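Local coordinates for protein neurotoxin (Clostridium botulinum, PDB 1ZB7) that cleaves the synaptic-vesicle proteins synaptobrevin-1, -2 and -3 as a zinc endopeptidase once inside the cytosol of the host cell, at residues A[14-19]-A[141-146]; A[38-43]-A[111-116]. All blocks are in the same frame, centred on the assembly; numbering follows the deposited sequence.

Contact 1: A[14-19]-A[141-146]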
ATOM      1  N   ILE A  14      16.541 -44.501  -5.956  1.00 45.36           N
ATOM      2  CA  ILE A  14      16.382 -44.362  -4.528  1.00 43.97           C
ATOM      3  C   ILE A  14      17.643 -44.935  -3.883  1.00 42.77           C
ATOM      4  O   ILE A  14      18.011 -46.061  -4.179  1.00 40.86           O
ATOM      5  CB  ILE A  14      15.119 -45.160  -4.077  1.00 44.40           C
ATOM      6  CG1 ILE A  14      13.809 -44.587  -4.655  1.00 46.72           C
ATOM      7  CG2 ILE A  14      15.009 -45.205  -2.638  1.00 45.27           C
ATOM      8  CD1 ILE A  14      13.424 -43.223  -3.993  1.00 49.56           C
ATOM      9  N   ASN A  15      18.297 -44.190  -2.988  1.00 40.12           N
ATOM     10  CA  ASN A  15      19.407 -44.784  -2.273  1.00 40.91           C
ATOM     11  C   ASN A  15      19.268 -44.706  -0.725  1.00 40.65           C
ATOM     12  O   ASN A  15      20.141 -45.183  -0.050  1.00 42.07           O
ATOM     13  CB  ASN A  15      20.761 -44.157  -2.737  1.00 39.93           C
ATOM     14  CG  ASN A  15      20.741 -42.638  -2.687  1.00 37.51           C
ATOM     15  OD1 ASN A  15      20.325 -42.033  -1.686  1.00 36.43           O
ATOM     16  ND2 ASN A  15      21.221 -42.021  -3.716  1.00 37.13           N
ATOM     17  N   ASN A  16      18.167 -44.080  -0.233  1.00 41.18           N
ATOM     18  CA  ASN A  16      17.791 -43.972   1.174  1.00 39.12           C
ATOM     19  C   ASN A  16      18.603 -42.979   1.914  1.00 40.45           C
ATOM     20  O   ASN A  16      18.498 -42.901   3.095  1.00 40.70           O
ATOM     21  CB  ASN A  16      17.870 -45.320   1.876  1.00 40.90           C
ATOM     22  CG  ASN A  16      16.925 -46.333   1.299  1.00 37.97           C
ATOM     23  OD1 ASN A  16      15.770 -46.033   1.039  1.00 41.80           O
ATOM     24  ND2 ASN A  16      17.411 -47.493   1.043  1.00 37.75           N
ATOM     25  N   ASP A  17      19.453 -42.237   1.216  1.00 41.23           N
ATOM     26  CA  ASP A  17      20.323 -41.245   1.791  1.00 41.21           C
ATOM     27  C   ASP A  17      19.885 -39.874   1.237  1.00 41.74           C
ATOM     28  O   ASP A  17      19.187 -39.084   1.921  1.00 42.17           O
ATOM     29  CB  ASP A  17      21.784 -41.556   1.423  1.00 41.73           C
ATOM     30  CG  ASP A  17      22.777 -40.440   1.901  1.00 46.07           C
ATOM     31  OD1 ASP A  17      22.412 -39.474   2.605  1.00 52.83           O
ATOM     32  OD2 ASP A  17      23.925 -40.482   1.499  1.00 53.71           O
ATOM     33  N   ASP A  18      20.276 -39.572  -0.008  1.00 41.00           N
ATOM     34  CA  ASP A  18      19.951 -38.262  -0.559  1.00 41.09           C
ATOM     35  C   ASP A  18      18.897 -38.361  -1.667  1.00 40.06           C
ATOM     36  O   ASP A  18      18.424 -37.363  -2.163  1.00 39.92           O
ATOM     37  CB  ASP A  18      21.223 -37.505  -0.965  1.00 41.48           C
ATOM     38  CG  ASP A  18      22.033 -38.244  -2.032  1.00 41.98           C
ATOM     39  OD1 ASP A  18      21.646 -39.334  -2.540  1.00 46.79           O
ATOM     40  OD2 ASP A  18      23.055 -37.701  -2.425  1.00 44.33           O
ATOM     41  N   ILE A  19      18.493 -39.580  -1.975  1.00 40.06           N
ATOM     42  CA  ILE A  19      17.342 -39.830  -2.840  1.00 40.53           C
ATOM     43  C   ILE A  19      16.442 -40.811  -2.097  1.00 40.34           C
ATOM     44  O   ILE A  19      16.839 -41.960  -1.842  1.00 41.38           O
ATOM     45  CB  ILE A  19      17.724 -40.352  -4.256  1.00 39.10           C
ATOM     46  CG1 ILE A  19      18.672 -39.367  -4.928  1.00 40.65           C
ATOM     47  CG2 ILE A  19      16.464 -40.498  -5.079  1.00 39.30           C
ATOM     48  CD1 ILE A  19      19.288 -39.786  -6.252  1.00 39.37           C
ATOM     49  N   LYS A 141      10.937 -43.377   4.317  1.00 50.24           N
ATOM     50  CA  LYS A 141      10.770 -44.799   4.144  1.00 51.55           C
ATOM     51  C   LYS A 141      12.059 -45.351   3.592  1.00 53.90           C
ATOM     52  O   LYS A 141      12.435 -44.987   2.470  1.00 57.28           O
ATOM     53  CB  LYS A 141       9.637 -45.043   3.176  1.00 51.11           C
ATOM     54  CG  LYS A 141       8.972 -46.321   3.317  1.00 52.33           C
ATOM     55  CD  LYS A 141       8.003 -46.549   2.175  1.00 56.03           C
ATOM     56  CE  LYS A 141       6.554 -46.256   2.535  1.00 56.29           C
ATOM     57  NZ  LYS A 141       5.718 -46.920   1.494  1.00 57.31           N
ATOM     58  N   ILE A 142      12.685 -46.254   4.338  1.00 55.34           N
ATOM     59  CA  ILE A 142      13.910 -46.956   3.946  1.00 57.42           C
ATOM     60  C   ILE A 142      13.493 -48.112   3.046  1.00 59.01           C
ATOM     61  O   ILE A 142      12.844 -49.004   3.508  1.00 59.67           O
ATOM     62  CB  ILE A 142      14.693 -47.553   5.183  1.00 56.99           C
ATOM     63  CG1 ILE A 142      14.999 -46.504   6.263  1.00 57.91           C
ATOM     64  CG2 ILE A 142      15.969 -48.205   4.757  1.00 56.51           C
ATOM     65  CD1 ILE A 142      15.948 -45.373   5.801  1.00 59.77           C
ATOM     66  N   ILE A 143      13.851 -48.069   1.772  1.00 61.73           N
ATOM     67  CA  ILE A 143      13.446 -49.073   0.819  1.00 64.53           C
ATOM     68  C   ILE A 143      14.523 -50.128   0.702  1.00 67.12           C
ATOM     69  O   ILE A 143      15.588 -49.870   0.151  1.00 67.25           O
ATOM     70  CB  ILE A 143      13.205 -48.500  -0.626  1.00 64.66           C
ATOM     71  CG1 ILE A 143      12.184 -47.335  -0.640  1.00 64.28           C
ATOM     72  CG2 ILE A 143      12.775 -49.681  -1.620  1.00 64.60           C
ATOM     73  CD1 ILE A 143      10.702 -47.724  -0.617  1.00 62.15           C
ATOM     74  N   GLN A 144      14.216 -51.327   1.168  1.00 70.53           N
ATOM     75  CA  GLN A 144      15.147 -52.444   1.099  1.00 73.58           C
ATOM     76  C   GLN A 144      14.479 -53.591   0.357  1.00 74.96           C
ATOM     77  O   GLN A 144      13.348 -53.957   0.684  1.00 74.40           O
ATOM     78  CB  GLN A 144      15.570 -52.914   2.498  1.00 74.71           C
ATOM     79  CG  GLN A 144      16.219 -51.823   3.418  1.00 77.68           C
ATOM     80  CD  GLN A 144      17.677 -51.457   3.064  1.00 79.49           C
ATOM     81  OE1 GLN A 144      18.067 -51.479   1.898  1.00 79.55           O
ATOM     82  NE2 GLN A 144      18.469 -51.077   4.086  1.00 80.62           N
ATOM     83  N   PRO A 145      15.139 -54.097  -0.705  1.00 77.26           N
ATOM     84  CA  PRO A 145      14.649 -55.283  -1.426  1.00 78.46           C
ATOM     85  C   PRO A 145      14.740 -56.582  -0.631  1.00 78.71           C
ATOM     86  O   PRO A 145      15.809 -56.930  -0.124  1.00 79.64           O
ATOM     87  CB  PRO A 145      15.528 -55.315  -2.690  1.00 78.74           C
ATOM     88  CG  PRO A 145      15.957 -53.833  -2.855  1.00 78.58           C
ATOM     89  CD  PRO A 145      16.286 -53.497  -1.414  1.00 77.68           C
ATOM     90  N   GLY A 146      13.603 -57.262  -0.490  1.00 78.92           N
ATOM     91  CA  GLY A 146      13.549 -58.515   0.259  1.00 79.34           C
ATOM     92  C   GLY A 146      12.789 -58.395   1.561  1.00 79.48           C
ATOM     93  O   GLY A 146      12.122 -59.338   1.972  1.00 79.98           O
TER
HETATM   94  O   HOH W   1      14.023 -44.013   0.861  1.00 43.97           O
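Ile14 opens the contact on its apolar side: its CG2 lies 4.1 Å from Ile143 CG1, the two branched side chains crossing at a slant. Next along the chain, Asn15 turns away from 141-146 and works on its own loop. Its OD1 collects the backbone N-H groups of Asp17, Asp18 and Ile19, the first two in the carbonyl plane and the third from above it, and its ND2 donates to Asp18 OD1. The loop is curled round that oxygen, and from it Asn16 points toward 141-146, with a positive phi (76°) at the bend.

Asn16 carries the polar part of the contact. With CG beside its own backbone N (chi1 -62°), the amide reaches across and pairs with both backbone polar groups of Ile143: Ile143 N donates to Asn16 OD1 at 2.9 Å, and Asn16 ND2 donates to Ile143 O at 3.1 Å. Both are nearly straight at the hydrogen, yet the Ile143 N-H meets OD1 from above the carbonyl plane, so the amide and the backbone are twisted against each other. The methyl CG2 of Ile142 packs against the amide at 4.0 Å from Asn16 CG. A water donates to Asn16 OD1 and, at a doubtfully short distance, to Lys141 O.

Beyond Asn16, Asp18 turns to Lys6 in a salt bridge. Asn15 thus makes an Asx turn and Asx motif leading into strand 19-23, and Asn16 beside it pairs side chain to backbone, at the surface next to strands 19-23 and 137-142, neighbours in the mixed sheet of this M27 protease.

Contact 2: A[38-43]-A[111-116]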
ATOM      1  N   ARG A  38      18.022 -34.531  -2.020  1.00 38.92           N
ATOM      2  CA  ARG A  38      18.708 -33.644  -1.131  1.00 39.55           C
ATOM      3  C   ARG A  38      19.854 -33.015  -1.892  1.00 39.96           C
ATOM      4  O   ARG A  38      20.970 -33.598  -2.014  1.00 40.94           O
ATOM      5  CB  ARG A  38      19.193 -34.347   0.138  1.00 38.75           C
ATOM      6  CG  ARG A  38      19.629 -33.381   1.286  1.00 41.82           C
ATOM      7  CD  ARG A  38      20.279 -34.018   2.550  1.00 37.49           C
ATOM      8  NE  ARG A  38      21.558 -34.628   2.221  1.00 45.20           N
ATOM      9  CZ  ARG A  38      21.871 -35.926   2.334  1.00 46.99           C
ATOM     10  NH1 ARG A  38      20.994 -36.798   2.795  1.00 51.19           N
ATOM     11  NH2 ARG A  38      23.068 -36.375   1.932  1.00 45.44           N
ATOM     12  N   ILE A  39      19.581 -31.812  -2.341  1.00 39.24           N
ATOM     13  CA  ILE A  39      20.546 -31.053  -3.092  1.00 40.72           C
ATOM     14  C   ILE A  39      21.616 -30.286  -2.270  1.00 41.58           C
ATOM     15  O   ILE A  39      22.732 -29.992  -2.751  1.00 40.52           O
ATOM     16  CB  ILE A  39      19.796 -30.069  -4.047  1.00 40.44           C
ATOM     17  CG1 ILE A  39      18.873 -29.134  -3.228  1.00 44.13           C
ATOM     18  CG2 ILE A  39      19.030 -30.845  -5.063  1.00 37.02           C
ATOM     19  CD1 ILE A  39      18.764 -27.803  -3.853  1.00 46.99           C
ATOM     20  N   ILE A  40      21.235 -29.951  -1.043  1.00 44.03           N
ATOM     21  CA  ILE A  40      22.044 -29.242  -0.065  1.00 45.09           C
ATOM     22  C   ILE A  40      21.663 -29.909   1.224  1.00 45.12           C
ATOM     23  O   ILE A  40      20.549 -30.386   1.362  1.00 44.32           O
ATOM     24  CB  ILE A  40      21.703 -27.692   0.007  1.00 46.09           C
ATOM     25  CG1 ILE A  40      22.068 -26.978  -1.286  1.00 49.41           C
ATOM     26  CG2 ILE A  40      22.553 -26.979   1.137  1.00 47.35           C
ATOM     27  CD1 ILE A  40      21.273 -25.624  -1.653  1.00 48.57           C
ATOM     28  N   ASP A  41      22.599 -30.014   2.173  1.00 47.03           N
ATOM     29  CA  ASP A  41      22.192 -30.420   3.534  1.00 47.37           C
ATOM     30  C   ASP A  41      20.924 -29.704   4.094  1.00 44.79           C
ATOM     31  O   ASP A  41      20.808 -28.485   4.064  1.00 44.31           O
ATOM     32  CB  ASP A  41      23.354 -30.327   4.492  1.00 49.01           C
ATOM     33  CG  ASP A  41      24.460 -31.397   4.121  1.00 60.22           C
ATOM     34  OD1 ASP A  41      24.284 -32.696   4.376  1.00 64.25           O
ATOM     35  OD2 ASP A  41      25.436 -30.898   3.498  1.00 67.83           O
ATOM     36  N   ARG A  42      19.999 -30.534   4.536  1.00 43.96           N
ATOM     37  CA  ARG A  42      18.769 -30.143   5.134  1.00 45.53           C
ATOM     38  C   ARG A  42      17.714 -29.511   4.183  1.00 42.40           C
ATOM     39  O   ARG A  42      16.673 -29.149   4.628  1.00 41.68           O
ATOM     40  CB  ARG A  42      19.093 -29.278   6.362  1.00 47.03           C
ATOM     41  CG  ARG A  42      19.841 -30.193   7.379  1.00 49.63           C
ATOM     42  CD  ARG A  42      19.651 -29.736   8.735  1.00 56.32           C
ATOM     43  NE  ARG A  42      19.369 -30.835   9.662  1.00 62.45           N
ATOM     44  CZ  ARG A  42      18.252 -31.015  10.408  1.00 64.79           C
ATOM     45  NH1 ARG A  42      17.091 -30.236  10.397  1.00 55.72           N
ATOM     46  NH2 ARG A  42      18.313 -32.050  11.214  1.00 67.64           N
ATOM     47  N   ILE A  43      18.014 -29.510   2.890  1.00 40.76           N
ATOM     48  CA  ILE A  43      17.179 -28.909   1.827  1.00 42.36           C
ATOM     49  C   ILE A  43      16.870 -29.937   0.702  1.00 41.89           C
ATOM     50  O   ILE A  43      17.776 -30.428   0.003  1.00 42.98           O
ATOM     51  CB  ILE A  43      17.882 -27.670   1.221  1.00 41.86           C
ATOM     52  CG1 ILE A  43      18.286 -26.675   2.311  1.00 41.05           C
ATOM     53  CG2 ILE A  43      16.996 -27.053   0.198  1.00 44.12           C
ATOM     54  CD1 ILE A  43      18.950 -25.365   1.750  1.00 46.04           C
ATOM     55  N   MET A 111      23.310 -19.939   6.276  1.00 45.03           N
ATOM     56  CA  MET A 111      22.412 -19.661   7.404  1.00 45.87           C
ATOM     57  C   MET A 111      21.161 -20.531   7.461  1.00 45.47           C
ATOM     58  O   MET A 111      20.797 -20.962   8.511  1.00 45.31           O
ATOM     59  CB  MET A 111      22.007 -18.204   7.419  1.00 46.79           C
ATOM     60  CG  MET A 111      23.188 -17.274   7.521  1.00 50.20           C
ATOM     61  SD  MET A 111      22.761 -15.719   8.308  1.00 59.25           S
ATOM     62  CE  MET A 111      22.558 -16.252  10.023  1.00 57.00           C
ATOM     63  N   ILE A 112      20.570 -20.866   6.316  1.00 44.72           N
ATOM     64  CA  ILE A 112      19.428 -21.796   6.277  1.00 42.69           C
ATOM     65  C   ILE A 112      19.810 -23.197   6.715  1.00 42.33           C
ATOM     66  O   ILE A 112      19.125 -23.791   7.516  1.00 42.57           O
ATOM     67  CB  ILE A 112      18.717 -21.740   4.848  1.00 41.60           C
ATOM     68  CG1 ILE A 112      17.946 -20.392   4.725  1.00 43.85           C
ATOM     69  CG2 ILE A 112      17.863 -22.922   4.605  1.00 41.38           C
ATOM     70  CD1 ILE A 112      17.489 -20.042   3.332  1.00 43.54           C
ATOM     71  N   VAL A 113      20.901 -23.725   6.169  1.00 42.39           N
ATOM     72  CA  VAL A 113      21.465 -25.021   6.527  1.00 41.42           C
ATOM     73  C   VAL A 113      21.733 -25.140   8.000  1.00 42.07           C
ATOM     74  O   VAL A 113      21.357 -26.125   8.644  1.00 42.27           O
ATOM     75  CB  VAL A 113      22.778 -25.287   5.744  1.00 42.68           C
ATOM     76  CG1 VAL A 113      23.531 -26.600   6.261  1.00 39.79           C
ATOM     77  CG2 VAL A 113      22.432 -25.476   4.319  1.00 39.97           C
ATOM     78  N   ASP A 114      22.360 -24.127   8.560  1.00 42.04           N
ATOM     79  CA  ASP A 114      22.571 -24.119   9.984  1.00 43.65           C
ATOM     80  C   ASP A 114      21.377 -23.892  10.910  1.00 43.16           C
ATOM     81  O   ASP A 114      21.524 -24.108  12.162  1.00 45.10           O
ATOM     82  CB  ASP A 114      23.680 -23.084  10.336  1.00 43.69           C
ATOM     83  CG  ASP A 114      25.037 -23.540   9.896  1.00 50.51           C
ATOM     84  OD1 ASP A 114      25.220 -24.742   9.438  1.00 54.79           O
ATOM     85  OD2 ASP A 114      25.936 -22.675   9.980  1.00 57.49           O
ATOM     86  N   ALA A 115      20.249 -23.404  10.406  1.00 42.47           N
ATOM     87  CA  ALA A 115      19.151 -22.942  11.278  1.00 41.34           C
ATOM     88  C   ALA A 115      18.148 -24.029  11.542  1.00 41.48           C
ATOM     89  O   ALA A 115      16.971 -23.905  11.279  1.00 41.45           O
ATOM     90  CB  ALA A 115      18.492 -21.706  10.743  1.00 42.24           C
ATOM     91  N   ILE A 116      18.653 -25.122  12.104  1.00 43.24           N
ATOM     92  CA  ILE A 116      17.859 -26.269  12.516  1.00 43.59           C
ATOM     93  C   ILE A 116      16.774 -25.813  13.470  1.00 41.91           C
ATOM     94  O   ILE A 116      17.050 -25.066  14.385  1.00 42.22           O
ATOM     95  CB  ILE A 116      18.839 -27.317  13.084  1.00 45.07           C
ATOM     96  CG1 ILE A 116      19.391 -28.143  11.970  1.00 47.27           C
ATOM     97  CG2 ILE A 116      18.328 -28.225  14.179  1.00 49.80           C
ATOM     98  CD1 ILE A 116      20.653 -27.585  11.566  1.00 54.25           C
TER
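Val113 is the bump that fits against the turn 40-43. Its CG2, set beside its own backbone N by a chi1 of 172°, projects from the last turn of helix 103-114 and comes down between the Asp41 carbonyl O, at 3.4 Å, and the methyl CG2 of Ile40, at 3.5 Å. The other branch, CG1, lies alongside Asp41 CB, so the forked valine covers the corner of the turn with both methyls.

Deeper in, Ile43 extends its CD1 between two residues of the helix, 3.9 Å from Ile112 CG2 and a little farther from Val113 CG2. The Ile43 and Ile112 side chains cross at about a right angle. Ile40 also touches Phe96 of helix 82-99, which carries the packing on into the interior.

At the outer end a flat group meets a bump. Arg42 reaches from the turn to Ile116 and lays one guanidinium face over its CG1, which sits 3.2 Å above the plane, displaced toward its rim. The two side chains cross at about a right angle, Arg42 CD touching Ile116 CG1 at 3.6 Å. Asn157 OD1 accepts from Arg42 NH1, and Asn157 ND2 donates to Ile112 O.

The direct contact is made by packing, and Asn157 adds indirect hydrogen bonds. A type II beta turn linking strands 34-38 and 43-46 is thus packed on helix 103-114, whose Ile112 rests on Leu232 in the HExxH sequence of helix 224-239, about 13 Å from the zinc ion: a layer behind the metal site, not part of it.

How the contacts relate
Arg38, on strand 34-38, joins the loop of contact 1 to the turn of contact 2: Asp17 OD1 forms a salt bridge with Arg38 NH1 at 3.0 Å, and Asp18 O probably accepts a hydrogen bond from Arg38 N. The centres of the contacts lie 21 Å apart on the same side of the chain's centre. Contact 1 is a surface contact, built around side-chain-to-backbone hydrogen bonds; contact 2 is partly buried, much closer to the chain's centre, and rests on apolar packing without a direct hydrogen bond. The first joins a loop to the strand next to the outermost one of the mixed sheet, the second joins a turn of that sheet to a helix.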